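Local coordinates for putative phenazine biosynthesis PhzC/PhzF protein (Clostridium difficile, PDB 4DUN) that probably acts as an isomerase of the PhzF family, though its own substrate and reaction are not established, at residues Asp186-Arg190 and His207-Ile211; Ser153-Val157 and Ile178-Asn184; Ala22-Asp28 and Glu47-Lys53; Tyr7-Ala13 and Glu250-Gln256; Pro162-Arg168 and Phe192-Ser198. All coordinates share one frame; numbering follows the deposited sequence. Where two conformers were deposited one is given.

The contacts fall into two groups, as expected for the two-lobed PhzF fold. Contacts 1, 2 and 5 gather around strand 187-193. Contacts 1 and 2 have centres about 10 Å apart and touch: Arg-190 NH1 lies 2.8 Å from Val-157 O, a probable hydrogen bond. Contact 5 takes up the far end of the same strand. Contacts 3 and 4, centres about 13 Å apart, sit on adjacent, hydrogen-bonded strands, 20-27 in contact 3 and 4-11 in contact 4. Contact 3 holds Glu-47, the predicted active-site residue. Between the two groups a bound nickel ion lies about 4 Å from the Glu-47 side chain and about 7 Å from that of Cys-193 in contact 5.

Contact 1 of 5, residues Asp186-Arg190 and His207-Ile211; sequences DFVSR and HCNLI
With chi1 at 63°, Phe-187 places CG between its backbone N and carbonyl carbon, and this swings the ring from the strand onto helix residues His-207, Leu-210 and Ile-211. His-207 takes the other course: CG lies anti to the carbonyl carbon (chi1 -68°), and its imidazole ends up beside the phenyl. The two rings meet rim to rim with their planes 31° apart, and Phe-187 CE2 comes 3.7 Å from His-207 CD2, which sits at the phenyl edge. Leu-210 CB presses on the same CE2 at 3.6 Å, while the carbonyl O of Leu-210 lies over one face of the phenyl ring. Further along the strand, Leu-210 CD1 reaches Ser-189 OG at 3.5 Å. The polar link is one water, 2.6 Å from Ser-189 OG and 2.9 Å from His-207 NE2; ND1 of that histidine is held by Thr-203 O. This is helix-on-sheet packing: helix 207-218, whose Trp-214 stacks on Phe-187, also rests its His-207 and Ile-211 against strands 233-239 and 244-259.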
# COMPACT_ATOMS: atom_id res chain seq x y z
N ASP A 186 19.46 18.56 16.55
CA ASP A 186 19.68 19.99 16.28
C ASP A 186 18.41 20.65 15.79
O ASP A 186 18.08 21.75 16.25
CB ASP A 186 20.82 20.19 15.27
CG ASP A 186 22.14 19.79 15.86
OD1 ASP A 186 22.66 20.55 16.70
OD2 ASP A 186 22.60 18.68 15.55
N PHE A 187 17.69 19.99 14.86
CA PHE A 187 16.45 20.51 14.33
C PHE A 187 15.55 19.38 13.93
O PHE A 187 16.00 18.23 13.79
CB PHE A 187 16.66 21.50 13.17
CG PHE A 187 17.32 20.97 11.92
CD1 PHE A 187 18.69 21.03 11.76
CD2 PHE A 187 16.54 20.47 10.87
CE1 PHE A 187 19.29 20.62 10.56
CE2 PHE A 187 17.13 20.06 9.68
CZ PHE A 187 18.51 20.13 9.53
N VAL A 188 14.26 19.70 13.74
CA VAL A 188 13.25 18.73 13.37
C VAL A 188 12.41 19.29 12.26
O VAL A 188 12.34 20.51 12.10
CB VAL A 188 12.35 18.29 14.57
CG1 VAL A 188 13.16 17.58 15.66
CG2 VAL A 188 11.56 19.48 15.16
N SER A 189 11.72 18.41 11.54
CA SER A 189 10.78 18.84 10.49
C SER A 189 9.77 17.74 10.20
O SER A 189 9.93 16.61 10.65
CB SER A 189 11.50 19.24 9.20
OG SER A 189 12.03 18.11 8.52
N ARG A 190 8.70 18.12 9.54
CA ARG A 190 7.68 17.25 8.99
C ARG A 190 7.39 17.80 7.59
O ARG A 190 7.43 19.02 7.39
CB ARG A 190 6.42 17.16 9.85
CG ARG A 190 6.66 16.36 11.14
CD ARG A 190 5.49 16.50 12.08
NE ARG A 190 4.32 15.78 11.58
CZ ARG A 190 3.08 15.97 12.03
NH1 ARG A 190 2.84 16.86 12.99
NH2 ARG A 190 2.08 15.26 11.52
N HIS A 207 16.22 18.88 3.10
CA HIS A 207 17.43 19.20 3.84
C HIS A 207 18.40 20.06 2.99
O HIS A 207 19.28 20.70 3.57
CB HIS A 207 18.08 17.94 4.44
CG HIS A 207 17.21 17.38 5.54
ND1 HIS A 207 16.11 16.61 5.25
CD2 HIS A 207 17.22 17.63 6.87
CE1 HIS A 207 15.51 16.37 6.41
NE2 HIS A 207 16.17 16.95 7.42
N CYS A 208 18.15 20.22 1.66
CA CYS A 208 18.89 21.19 0.83
C CYS A 208 18.67 22.61 1.36
O CYS A 208 19.56 23.44 1.25
CB CYS A 208 18.45 21.10 -0.62
SG CYS A 208 18.92 19.54 -1.39
N ASN A 209 17.46 22.88 1.89
CA ASN A 209 17.10 24.17 2.48
C ASN A 209 17.32 24.18 3.98
O ASN A 209 17.76 25.19 4.51
CB ASN A 209 15.62 24.50 2.25
CG ASN A 209 15.09 24.41 0.84
OD1 ASN A 209 13.99 23.90 0.64
ND2 ASN A 209 15.80 24.97 -0.14
N LEU A 210 16.92 23.10 4.67
CA LEU A 210 16.95 23.08 6.13
C LEU A 210 18.36 23.14 6.68
O LEU A 210 18.58 23.83 7.68
CB LEU A 210 16.20 21.85 6.70
CG LEU A 210 14.68 21.82 6.46
CD1 LEU A 210 14.10 20.46 6.87
CD2 LEU A 210 13.94 22.99 7.19
N ILE A 211 19.32 22.48 6.00
CA ILE A 211 20.72 22.46 6.45
C ILE A 211 21.32 23.89 6.42
O ILE A 211 21.75 24.33 7.49
CB ILE A 211 21.60 21.44 5.70
CG1 ILE A 211 21.14 19.98 6.04
CG2 ILE A 211 23.09 21.66 6.00
CD1 ILE A 211 21.77 18.89 5.14
O HOH W 1 14.37 17.56 9.62

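Contact 2 of 5, residues Ser153-Val157 and Ile178-Asn184; sequences SEQEV and ITAQGSN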
# COMPACT_ATOMS: atom_id res chain seq x y z
N SER A 153 8.50 25.57 18.52
CA SER A 153 9.04 24.44 19.31
C SER A 153 8.86 23.11 18.60
O SER A 153 8.03 22.99 17.72
CB SER A 153 8.33 24.36 20.67
OG SER A 153 6.99 23.91 20.53
N GLU A 154 9.58 22.08 19.07
CA GLU A 154 9.41 20.72 18.59
C GLU A 154 7.97 20.26 18.90
O GLU A 154 7.33 19.65 18.04
CB GLU A 154 10.44 19.80 19.26
CG GLU A 154 10.25 18.34 18.90
CD GLU A 154 11.34 17.42 19.41
OE1 GLU A 154 11.04 16.58 20.28
OE2 GLU A 154 12.48 17.51 18.91
N GLN A 155 7.42 20.65 20.09
CA GLN A 155 6.05 20.32 20.47
C GLN A 155 5.05 20.82 19.42
O GLN A 155 4.14 20.08 19.05
CB GLN A 155 5.69 20.88 21.86
CG GLN A 155 4.42 20.23 22.44
CD GLN A 155 4.54 18.72 22.53
OE1 GLN A 155 5.46 18.18 23.15
NE2 GLN A 155 3.65 18.00 21.85
N GLU A 156 5.24 22.05 18.90
CA GLU A 156 4.32 22.61 17.89
C GLU A 156 4.40 21.81 16.58
O GLU A 156 3.36 21.57 15.95
CB GLU A 156 4.60 24.10 17.64
CG GLU A 156 4.03 24.99 18.72
CD GLU A 156 4.04 26.47 18.39
OE1 GLU A 156 4.58 26.85 17.33
OE2 GLU A 156 3.47 27.26 19.19
N VAL A 157 5.61 21.32 16.23
CA VAL A 157 5.82 20.47 15.04
C VAL A 157 5.05 19.15 15.25
O VAL A 157 4.29 18.76 14.37
CB VAL A 157 7.34 20.26 14.75
CG1 VAL A 157 7.57 19.17 13.68
CG2 VAL A 157 7.98 21.58 14.31
N ILE A 178 7.24 22.04 7.93
CA ILE A 178 7.18 22.70 9.22
C ILE A 178 8.49 22.33 9.93
O ILE A 178 8.96 21.21 9.79
CB ILE A 178 5.90 22.40 10.05
CG1 ILE A 178 5.75 20.89 10.36
CG2 ILE A 178 4.65 22.98 9.37
CD1 ILE A 178 4.61 20.55 11.37
N THR A 179 9.15 23.30 10.58
CA THR A 179 10.45 23.01 11.19
C THR A 179 10.61 23.76 12.51
O THR A 179 9.97 24.79 12.70
CB THR A 179 11.60 23.35 10.18
OG1 THR A 179 12.85 22.89 10.69
CG2 THR A 179 11.70 24.85 9.88
N ALA A 180 11.47 23.24 13.41
CA ALA A 180 11.79 23.90 14.69
C ALA A 180 13.07 23.32 15.23
O ALA A 180 13.56 22.32 14.69
CB ALA A 180 10.65 23.69 15.70
N GLN A 181 13.65 23.93 16.28
CA GLN A 181 14.83 23.34 16.93
C GLN A 181 14.41 22.02 17.60
O GLN A 181 13.28 21.91 18.07
CB GLN A 181 15.41 24.29 17.98
CG GLN A 181 16.48 25.21 17.44
CD GLN A 181 17.12 25.99 18.56
OE1 GLN A 181 18.00 25.49 19.27
NE2 GLN A 181 16.68 27.22 18.72
N GLY A 182 15.31 21.04 17.65
CA GLY A 182 14.97 19.76 18.26
C GLY A 182 15.29 19.66 19.75
O GLY A 182 16.14 20.40 20.26
N SER A 183 14.63 18.70 20.43
CA SER A 183 14.85 18.40 21.85
C SER A 183 16.07 17.50 22.01
O SER A 183 16.90 17.73 22.88
CB SER A 183 13.62 17.71 22.44
OG SER A 183 13.37 16.48 21.78
N ASN A 184 16.15 16.44 21.17
CA ASN A 184 17.19 15.41 21.16
C ASN A 184 18.10 15.56 19.93
O ASN A 184 19.14 14.92 19.84
CB ASN A 184 16.50 14.02 21.16
CG ASN A 184 17.43 12.86 21.37
OD1 ASN A 184 17.96 12.63 22.46
ND2 ASN A 184 17.66 12.08 20.31
O HOH W 2 14.61 15.88 18.49
O HOH W 3 12.10 22.78 20.43
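The Glu-154 carboxylate is approached from one face by Ser-183, whose backbone N and hydroxyl both stand on the same side of its plane; Val-188 CG1 packs from the opposite side, and a water sits near the plane, beside OE2. This is the first turn of helix 154-159, with Ser-153 as N-cap, laid against strand 176-181 and the turn that follows it. Ser-183 OG donates to Glu-154 OE1 at 2.8 Å, 36° out of the carboxylate plane, and Ser-183 N to OE2 at 2.9 Å, in a nearly straight bond that comes in still more steeply. The water on OE2 donates to it and is held in turn by Asn-184 N, so the carboxylate ties down the backbone of the turn at two successive residues. An extended side chain, with CG anti to the backbone N (chi1 175°), carries the charge that far. One helical turn on, the contact is apolar. Val-157 CG2 meets Ala-180 CB at 3.7 Å, and its CG1 meets Ile-178 CD1 at 4.0 Å as the two branched chains pass alongside, pointing opposite ways. At the cap, Ser-153 OG accepts from Glu-156 N. Beside it a second water takes the hydrogen of Glu-154 N at 2.9 Å and gives one of its own to Gln-181 O at 2.8 Å.

Contact 3 of 5, residues Ala22-Asp28 and Glu47-Lys53; sequences AGVCVLD and ETAFVVK
Lys-53 lies across the end of the neighbouring strand, touching Leu-27, Val-26 and Asp-28 in turn. Its CB is 4.2 Å from Leu-27 O; CG stands between the backbone N and the carbonyl carbon (chi1 37°), which leans the chain over that oxygen, 3.2 Å from CG. CD lies 3.9 Å from Val-26 CG1, where the two side chains cross at about a right angle. CE comes 3.3 Å from Asp-28 OD1, and NZ stops 4.0 Å from that oxygen, beyond salt-bridge range; it also makes a long, weak ion pair with Glu-5. Six backbone bonds make a regular parallel ladder, ending at Lys-53 N to Leu-27 O. On the face with Cys-25 and Leu-27, Phe-50 CD2 is 3.7 Å from Cys-25 CB, and the ring packs on helix 33-43, which joins the two strands in sequence. The carbonyl of Glu-47, the predicted active-site residue, is held by Gly-23 N, while its side chain lies about 4 Å from a bound nickel ion.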
# COMPACT_ATOMS: atom_id res chain seq x y z
N ALA A 22 10.77 1.31 0.92
CA ALA A 22 10.81 1.15 -0.54
C ALA A 22 10.96 -0.31 -0.91
O ALA A 22 11.60 -1.07 -0.19
CB ALA A 22 11.98 1.95 -1.14
N GLY A 23 10.39 -0.68 -2.04
CA GLY A 23 10.63 -1.97 -2.67
C GLY A 23 11.86 -1.76 -3.56
O GLY A 23 12.06 -0.66 -4.08
N VAL A 24 12.73 -2.77 -3.68
CA VAL A 24 13.92 -2.69 -4.53
C VAL A 24 13.99 -3.98 -5.33
O VAL A 24 14.19 -5.05 -4.74
CB VAL A 24 15.27 -2.43 -3.77
CG1 VAL A 24 16.44 -2.33 -4.76
CG2 VAL A 24 15.21 -1.18 -2.89
N CYS A 25 13.83 -3.89 -6.65
CA CYS A 25 13.84 -5.04 -7.55
C CYS A 25 15.12 -5.02 -8.39
O CYS A 25 15.35 -4.05 -9.13
CB CYS A 25 12.59 -5.01 -8.42
SG CYS A 25 12.45 -6.39 -9.56
N VAL A 26 15.98 -6.06 -8.24
CA VAL A 26 17.28 -6.12 -8.90
C VAL A 26 17.16 -7.06 -10.09
O VAL A 26 16.82 -8.24 -9.91
CB VAL A 26 18.46 -6.50 -7.96
CG1 VAL A 26 19.80 -6.45 -8.71
CG2 VAL A 26 18.49 -5.60 -6.72
N LEU A 27 17.40 -6.53 -11.30
CA LEU A 27 17.25 -7.28 -12.55
C LEU A 27 18.56 -7.54 -13.26
O LEU A 27 19.40 -6.63 -13.35
CB LEU A 27 16.34 -6.50 -13.52
CG LEU A 27 14.94 -6.10 -13.05
CD1 LEU A 27 14.43 -4.92 -13.86
CD2 LEU A 27 13.98 -7.25 -13.22
N ASP A 28 18.69 -8.74 -13.85
CA ASP A 28 19.84 -9.14 -14.66
C ASP A 28 19.68 -8.62 -16.08
O ASP A 28 20.67 -8.39 -16.78
CB ASP A 28 19.98 -10.67 -14.69
CG ASP A 28 20.33 -11.37 -13.38
OD1 ASP A 28 20.42 -10.68 -12.34
OD2 ASP A 28 20.50 -12.61 -13.40
N GLU A 47 7.24 3.71 -3.20
CA GLU A 47 8.00 3.52 -4.43
C GLU A 47 8.58 2.13 -4.48
O GLU A 47 8.93 1.56 -3.43
CB GLU A 47 9.18 4.53 -4.57
CG GLU A 47 8.81 5.95 -4.97
CD GLU A 47 8.36 6.87 -3.85
OE1 GLU A 47 8.53 6.52 -2.66
OE2 GLU A 47 7.81 7.95 -4.17
N THR A 48 8.72 1.59 -5.71
CA THR A 48 9.53 0.42 -6.04
C THR A 48 10.63 0.92 -6.95
O THR A 48 10.35 1.51 -8.01
CB THR A 48 8.74 -0.76 -6.65
OG1 THR A 48 7.80 -1.21 -5.68
CG2 THR A 48 9.67 -1.94 -7.02
N ALA A 49 11.88 0.68 -6.55
CA ALA A 49 13.09 0.99 -7.31
C ALA A 49 13.48 -0.23 -8.15
O ALA A 49 13.36 -1.36 -7.67
CB ALA A 49 14.23 1.37 -6.36
N PHE A 50 13.85 -0.00 -9.40
CA PHE A 50 14.27 -1.08 -10.30
C PHE A 50 15.69 -0.81 -10.70
O PHE A 50 15.95 0.24 -11.29
CB PHE A 50 13.36 -1.16 -11.55
CG PHE A 50 11.96 -1.57 -11.23
CD1 PHE A 50 11.00 -0.62 -10.88
CD2 PHE A 50 11.59 -2.91 -11.28
CE1 PHE A 50 9.71 -1.02 -10.50
CE2 PHE A 50 10.29 -3.30 -10.92
CZ PHE A 50 9.37 -2.36 -10.53
N VAL A 51 16.59 -1.74 -10.38
CA VAL A 51 18.01 -1.62 -10.71
C VAL A 51 18.33 -2.62 -11.81
O VAL A 51 18.11 -3.83 -11.63
CB VAL A 51 18.94 -1.85 -9.47
CG1 VAL A 51 20.42 -1.84 -9.86
CG2 VAL A 51 18.66 -0.83 -8.35
N VAL A 52 18.86 -2.12 -12.94
CA VAL A 52 19.30 -2.99 -14.03
C VAL A 52 20.80 -3.06 -13.93
O VAL A 52 21.49 -2.05 -14.09
CB VAL A 52 18.84 -2.55 -15.46
CG1 VAL A 52 19.42 -3.49 -16.53
CG2 VAL A 52 17.32 -2.50 -15.55
N LYS A 53 21.32 -4.26 -13.64
CA LYS A 53 22.76 -4.41 -13.57
C LYS A 53 23.26 -4.84 -14.93
O LYS A 53 22.88 -5.90 -15.42
CB LYS A 53 23.24 -5.33 -12.43
CG LYS A 53 22.39 -6.55 -12.10
CD LYS A 53 22.94 -7.26 -10.87
CE LYS A 53 22.38 -8.64 -10.68
NZ LYS A 53 23.12 -9.40 -9.64
O HOH W 4 23.31 -8.48 -16.14

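Contact 4 of 5, residues Tyr7-Ala13 and Glu250-Gln256; sequences YIVDSFA and EAVLFMQ
Strands 7-11 and 251-256 run antiparallel, with Asp-10 and Val-252 a hydrogen-bonded pair, and a classic beta bulge sets Phe-254 and Met-255 together opposite Ile-8. Ile-8 O takes both their N-H groups, Phe-254 N at 2.8 Å and Met-255 N in a weak 3.4 Å bond. The bulge also turns the Phe-254 side chain toward Ile-8, with CD2 3.8 Å from Ile-8 CG2 and the two chains side by side. Met-255, bent at chi2 (-76°) and chi3, brings CE to 3.8 Å from Ile-8 CD1. On the other face Tyr-7 and Gln-256 run alongside each other, Gln-256 CG lying 3.7 Å from Tyr-7 CE2, with ring and amide planes 32° apart; Leu-253 CD1 meets the ring at its edge, in plane. Val-9 CG1 continues this face onto Ala-251 CB. At the far end a water links Ala-13 O, at 2.8 Å, to Glu-250 OE1. From the bulge residue Met-255 onward the pairing continues into the second subunit, where Lys-260 bonds to Gln-256 OE1. One carbonyl, Ile-8 O, thus serves two N-H groups, one only weakly, and apolar contacts on both faces complete the join.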
# COMPACT_ATOMS: atom_id res chain seq x y z
N TYR A 7 13.53 -6.91 -2.54
CA TYR A 7 13.83 -6.49 -1.18
C TYR A 7 12.91 -5.37 -0.74
O TYR A 7 12.62 -4.48 -1.54
CB TYR A 7 15.29 -5.96 -1.09
CG TYR A 7 16.34 -6.90 -1.62
CD1 TYR A 7 16.66 -6.94 -2.98
CD2 TYR A 7 17.05 -7.74 -0.76
CE1 TYR A 7 17.62 -7.83 -3.47
CE2 TYR A 7 18.02 -8.62 -1.24
CZ TYR A 7 18.30 -8.66 -2.60
OH TYR A 7 19.27 -9.52 -3.06
N ILE A 8 12.51 -5.39 0.52
CA ILE A 8 11.77 -4.28 1.14
C ILE A 8 12.72 -3.69 2.17
O ILE A 8 13.16 -4.40 3.07
CB ILE A 8 10.41 -4.65 1.77
CG1 ILE A 8 9.44 -5.22 0.72
CG2 ILE A 8 9.82 -3.39 2.47
CD1 ILE A 8 8.16 -5.86 1.32
N VAL A 9 13.07 -2.41 2.00
CA VAL A 9 14.07 -1.73 2.83
C VAL A 9 13.50 -0.45 3.39
O VAL A 9 12.88 0.32 2.65
CB VAL A 9 15.33 -1.43 1.94
CG1 VAL A 9 16.38 -0.58 2.68
CG2 VAL A 9 15.95 -2.71 1.38
N ASP A 10 13.81 -0.17 4.68
CA ASP A 10 13.44 1.09 5.34
C ASP A 10 14.64 2.05 5.28
O ASP A 10 15.69 1.74 5.85
CB ASP A 10 13.02 0.83 6.81
CG ASP A 10 11.78 -0.05 6.93
OD1 ASP A 10 11.05 -0.18 5.91
OD2 ASP A 10 11.57 -0.63 8.01
N SER A 11 14.48 3.19 4.60
CA SER A 11 15.55 4.19 4.44
C SER A 11 15.50 5.22 5.55
O SER A 11 14.41 5.58 5.98
CB SER A 11 15.45 4.88 3.09
OG SER A 11 15.60 3.92 2.06
N PHE A 12 16.68 5.71 5.99
CA PHE A 12 16.82 6.67 7.11
C PHE A 12 16.19 6.06 8.39
O PHE A 12 15.49 6.75 9.15
CB PHE A 12 16.18 8.05 6.78
CG PHE A 12 16.82 8.78 5.63
CD1 PHE A 12 16.23 8.77 4.36
CD2 PHE A 12 18.01 9.48 5.81
CE1 PHE A 12 16.83 9.45 3.29
CE2 PHE A 12 18.59 10.18 4.74
CZ PHE A 12 18.01 10.15 3.49
N ALA A 13 16.38 4.75 8.58
CA ALA A 13 15.81 4.02 9.71
C ALA A 13 16.90 3.35 10.50
O ALA A 13 17.75 2.68 9.92
CB ALA A 13 14.81 2.97 9.23
N GLU A 250 20.88 5.63 7.64
CA GLU A 250 21.00 4.20 7.80
C GLU A 250 19.84 3.56 7.03
O GLU A 250 18.88 4.24 6.68
CB GLU A 250 20.92 3.82 9.29
CG GLU A 250 22.02 4.38 10.17
CD GLU A 250 21.80 4.10 11.65
OE1 GLU A 250 21.31 3.00 11.99
OE2 GLU A 250 22.11 5.00 12.46
N ALA A 251 19.94 2.27 6.76
CA ALA A 251 18.84 1.51 6.15
C ALA A 251 18.71 0.17 6.87
O ALA A 251 19.70 -0.33 7.43
CB ALA A 251 19.04 1.31 4.66
N VAL A 252 17.50 -0.40 6.87
CA VAL A 252 17.20 -1.68 7.51
C VAL A 252 16.46 -2.59 6.51
O VAL A 252 15.53 -2.13 5.84
CB VAL A 252 16.34 -1.53 8.81
CG1 VAL A 252 16.17 -2.88 9.51
CG2 VAL A 252 16.93 -0.52 9.78
N LEU A 253 16.81 -3.88 6.46
CA LEU A 253 16.13 -4.85 5.59
C LEU A 253 14.91 -5.41 6.31
O LEU A 253 15.04 -5.93 7.42
CB LEU A 253 17.08 -6.01 5.20
CG LEU A 253 16.49 -7.12 4.32
CD1 LEU A 253 16.12 -6.59 2.94
CD2 LEU A 253 17.42 -8.30 4.22
N PHE A 254 13.74 -5.34 5.67
CA PHE A 254 12.52 -5.93 6.23
C PHE A 254 12.28 -7.33 5.65
O PHE A 254 11.94 -8.25 6.38
CB PHE A 254 11.28 -5.03 5.96
CG PHE A 254 9.95 -5.72 6.21
CD1 PHE A 254 9.60 -6.14 7.50
CD2 PHE A 254 9.05 -5.93 5.17
CE1 PHE A 254 8.36 -6.75 7.73
CE2 PHE A 254 7.80 -6.54 5.41
CZ PHE A 254 7.47 -6.95 6.69
N MET A 255 12.42 -7.48 4.33
CA MET A 255 12.05 -8.71 3.66
C MET A 255 12.94 -8.91 2.44
O MET A 255 13.23 -7.95 1.73
CB MET A 255 10.54 -8.60 3.25
CG MET A 255 9.86 -9.91 2.83
SD MET A 255 10.30 -10.49 1.16
CE MET A 255 9.90 -9.01 0.18
N GLN A 256 13.38 -10.14 2.22
CA GLN A 256 14.19 -10.53 1.06
C GLN A 256 13.49 -11.70 0.37
O GLN A 256 13.15 -12.68 1.02
CB GLN A 256 15.62 -10.89 1.47
CG GLN A 256 16.46 -11.57 0.39
CD GLN A 256 17.87 -11.91 0.84
OE1 GLN A 256 18.18 -11.99 2.03
NE2 GLN A 256 18.74 -12.11 -0.13
O HOH W 5 19.46 0.91 11.23

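Contact 5 of 5, residues Pro162-Arg168 and Phe192-Ser198; sequences PNYAQLR and FCPELDS
Tyr-164 is the tightly packed centre here, its ring held between Pro-162 on one face and the backbone of Asp-197 and Ser-198 on the other. Asp-197 CA stands over the ring as a CH-pi contact, 4.0 Å from the Tyr-164 centroid. Pro-162 also lies over a face of Phe-192, whose ring receives Tyr-164 OH at its edge, and Leu-167 CB fills in against Pro-194 CG at 3.7 Å. The outer side is polar and wet. Arg-168, bent at chi3 (-68°), sends NH1 to two oxygens lying close to the guanidinium plane: Pro-194 O at 2.9 Å and Asp-197 OD1 at 2.8 Å, the latter a salt bridge met 56° out of the carboxylate plane. One water joins Arg-168 NH2 to Asp-197 OD1; another bridges Arg-168 O and Glu-195 OE2, 2.7 Å from each. The arginine thus pins the turn in which Asp-197 and Ser-198 both face Cys-193, a G1 beta bulge. That turn links strands 187-193 and 198-200, with short helix 164-167 packed against it, while Leu-167 and Pro-194 both touch Ile-176 at the start of strand 176-181.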
# COMPACT_ATOMS: atom_id res chain seq x y z
N PRO A 162 -2.23 18.19 9.54
CA PRO A 162 -2.45 18.80 8.22
C PRO A 162 -3.90 18.72 7.75
O PRO A 162 -4.60 17.73 7.99
CB PRO A 162 -1.52 18.00 7.30
CG PRO A 162 -1.39 16.66 7.98
CD PRO A 162 -1.40 16.97 9.45
N ASN A 163 -4.32 19.79 7.07
CA ASN A 163 -5.61 19.90 6.38
C ASN A 163 -5.23 19.92 4.91
O ASN A 163 -4.86 20.97 4.40
CB ASN A 163 -6.37 21.15 6.84
CG ASN A 163 -7.74 21.30 6.22
OD1 ASN A 163 -7.97 21.04 5.03
ND2 ASN A 163 -8.67 21.81 7.00
N TYR A 164 -5.20 18.74 4.25
CA TYR A 164 -4.68 18.67 2.88
C TYR A 164 -5.48 19.47 1.87
O TYR A 164 -4.87 19.99 0.93
CB TYR A 164 -4.50 17.23 2.40
CG TYR A 164 -3.44 16.49 3.18
CD1 TYR A 164 -2.10 16.87 3.12
CD2 TYR A 164 -3.79 15.46 4.06
CE1 TYR A 164 -1.13 16.20 3.87
CE2 TYR A 164 -2.83 14.79 4.80
CZ TYR A 164 -1.50 15.16 4.70
OH TYR A 164 -0.55 14.51 5.45
N ALA A 165 -6.81 19.62 2.08
CA ALA A 165 -7.68 20.40 1.19
C ALA A 165 -7.21 21.86 1.15
O ALA A 165 -7.11 22.45 0.07
CB ALA A 165 -9.13 20.31 1.64
N GLN A 166 -6.88 22.42 2.32
CA GLN A 166 -6.39 23.79 2.46
C GLN A 166 -4.96 23.92 1.90
O GLN A 166 -4.68 24.86 1.15
CB GLN A 166 -6.45 24.26 3.92
CG GLN A 166 -7.87 24.44 4.47
CD GLN A 166 -8.56 25.66 3.91
OE1 GLN A 166 -9.05 25.66 2.77
NE2 GLN A 166 -8.63 26.73 4.70
N LEU A 167 -4.07 22.96 2.23
CA LEU A 167 -2.68 22.97 1.77
C LEU A 167 -2.57 22.84 0.23
O LEU A 167 -1.69 23.45 -0.36
CB LEU A 167 -1.85 21.88 2.47
CG LEU A 167 -1.68 22.03 4.01
CD1 LEU A 167 -0.88 20.86 4.57
CD2 LEU A 167 -1.03 23.37 4.39
N ARG A 168 -3.52 22.12 -0.41
CA ARG A 168 -3.53 21.99 -1.87
C ARG A 168 -3.74 23.34 -2.58
O ARG A 168 -3.37 23.48 -3.74
CB ARG A 168 -4.63 21.01 -2.31
CG ARG A 168 -4.17 19.58 -2.36
CD ARG A 168 -5.15 18.66 -3.06
NE ARG A 168 -6.41 18.49 -2.33
CZ ARG A 168 -6.60 17.62 -1.34
NH1 ARG A 168 -5.61 16.85 -0.92
NH2 ARG A 168 -7.79 17.52 -0.76
N PHE A 192 4.78 17.64 4.24
CA PHE A 192 3.44 17.28 3.78
C PHE A 192 3.32 17.41 2.26
O PHE A 192 3.74 18.42 1.67
CB PHE A 192 2.37 18.15 4.49
CG PHE A 192 2.48 18.02 6.00
CD1 PHE A 192 2.01 16.89 6.66
CD2 PHE A 192 3.10 19.02 6.75
CE1 PHE A 192 2.17 16.75 8.04
CE2 PHE A 192 3.26 18.87 8.14
CZ PHE A 192 2.78 17.74 8.77
N CYS A 193 2.73 16.37 1.63
CA CYS A 193 2.49 16.24 0.20
C CYS A 193 0.98 16.41 -0.05
O CYS A 193 0.23 15.42 0.03
CB CYS A 193 3.01 14.90 -0.32
SG CYS A 193 4.68 14.50 0.24
N PRO A 194 0.52 17.66 -0.29
CA PRO A 194 -0.92 17.91 -0.38
C PRO A 194 -1.65 17.16 -1.50
O PRO A 194 -2.76 16.69 -1.27
CB PRO A 194 -1.00 19.43 -0.57
CG PRO A 194 0.28 19.95 0.07
CD PRO A 194 1.28 18.93 -0.37
N GLU A 195 -1.01 17.01 -2.67
CA GLU A 195 -1.66 16.33 -3.79
C GLU A 195 -1.67 14.81 -3.59
O GLU A 195 -2.54 14.13 -4.14
CB GLU A 195 -1.03 16.71 -5.14
CG GLU A 195 -1.41 18.10 -5.61
CD GLU A 195 -2.87 18.34 -5.96
OE1 GLU A 195 -3.54 17.39 -6.43
OE2 GLU A 195 -3.34 19.49 -5.79
N LEU A 196 -0.74 14.29 -2.77
CA LEU A 196 -0.69 12.87 -2.45
C LEU A 196 -1.56 12.56 -1.21
O LEU A 196 -1.74 11.38 -0.89
CB LEU A 196 0.77 12.42 -2.21
CG LEU A 196 1.71 12.40 -3.44
CD1 LEU A 196 3.16 12.16 -3.02
CD2 LEU A 196 1.30 11.34 -4.46
N ASP A 197 -2.11 13.61 -0.52
CA ASP A 197 -2.91 13.49 0.71
C ASP A 197 -2.12 12.70 1.78
O ASP A 197 -2.66 11.84 2.48
CB ASP A 197 -4.28 12.83 0.44
CG ASP A 197 -5.40 13.76 0.03
OD1 ASP A 197 -5.72 14.68 0.82
OD2 ASP A 197 -6.03 13.51 -1.03
N SER A 198 -0.80 12.95 1.87
CA SER A 198 0.03 12.17 2.78
C SER A 198 1.17 12.97 3.35
O SER A 198 1.59 14.00 2.80
CB SER A 198 0.58 10.94 2.06
OG SER A 198 1.41 11.33 0.98
O HOH W 6 -8.21 15.72 1.64
O HOH W 7 -1.86 21.66 -5.12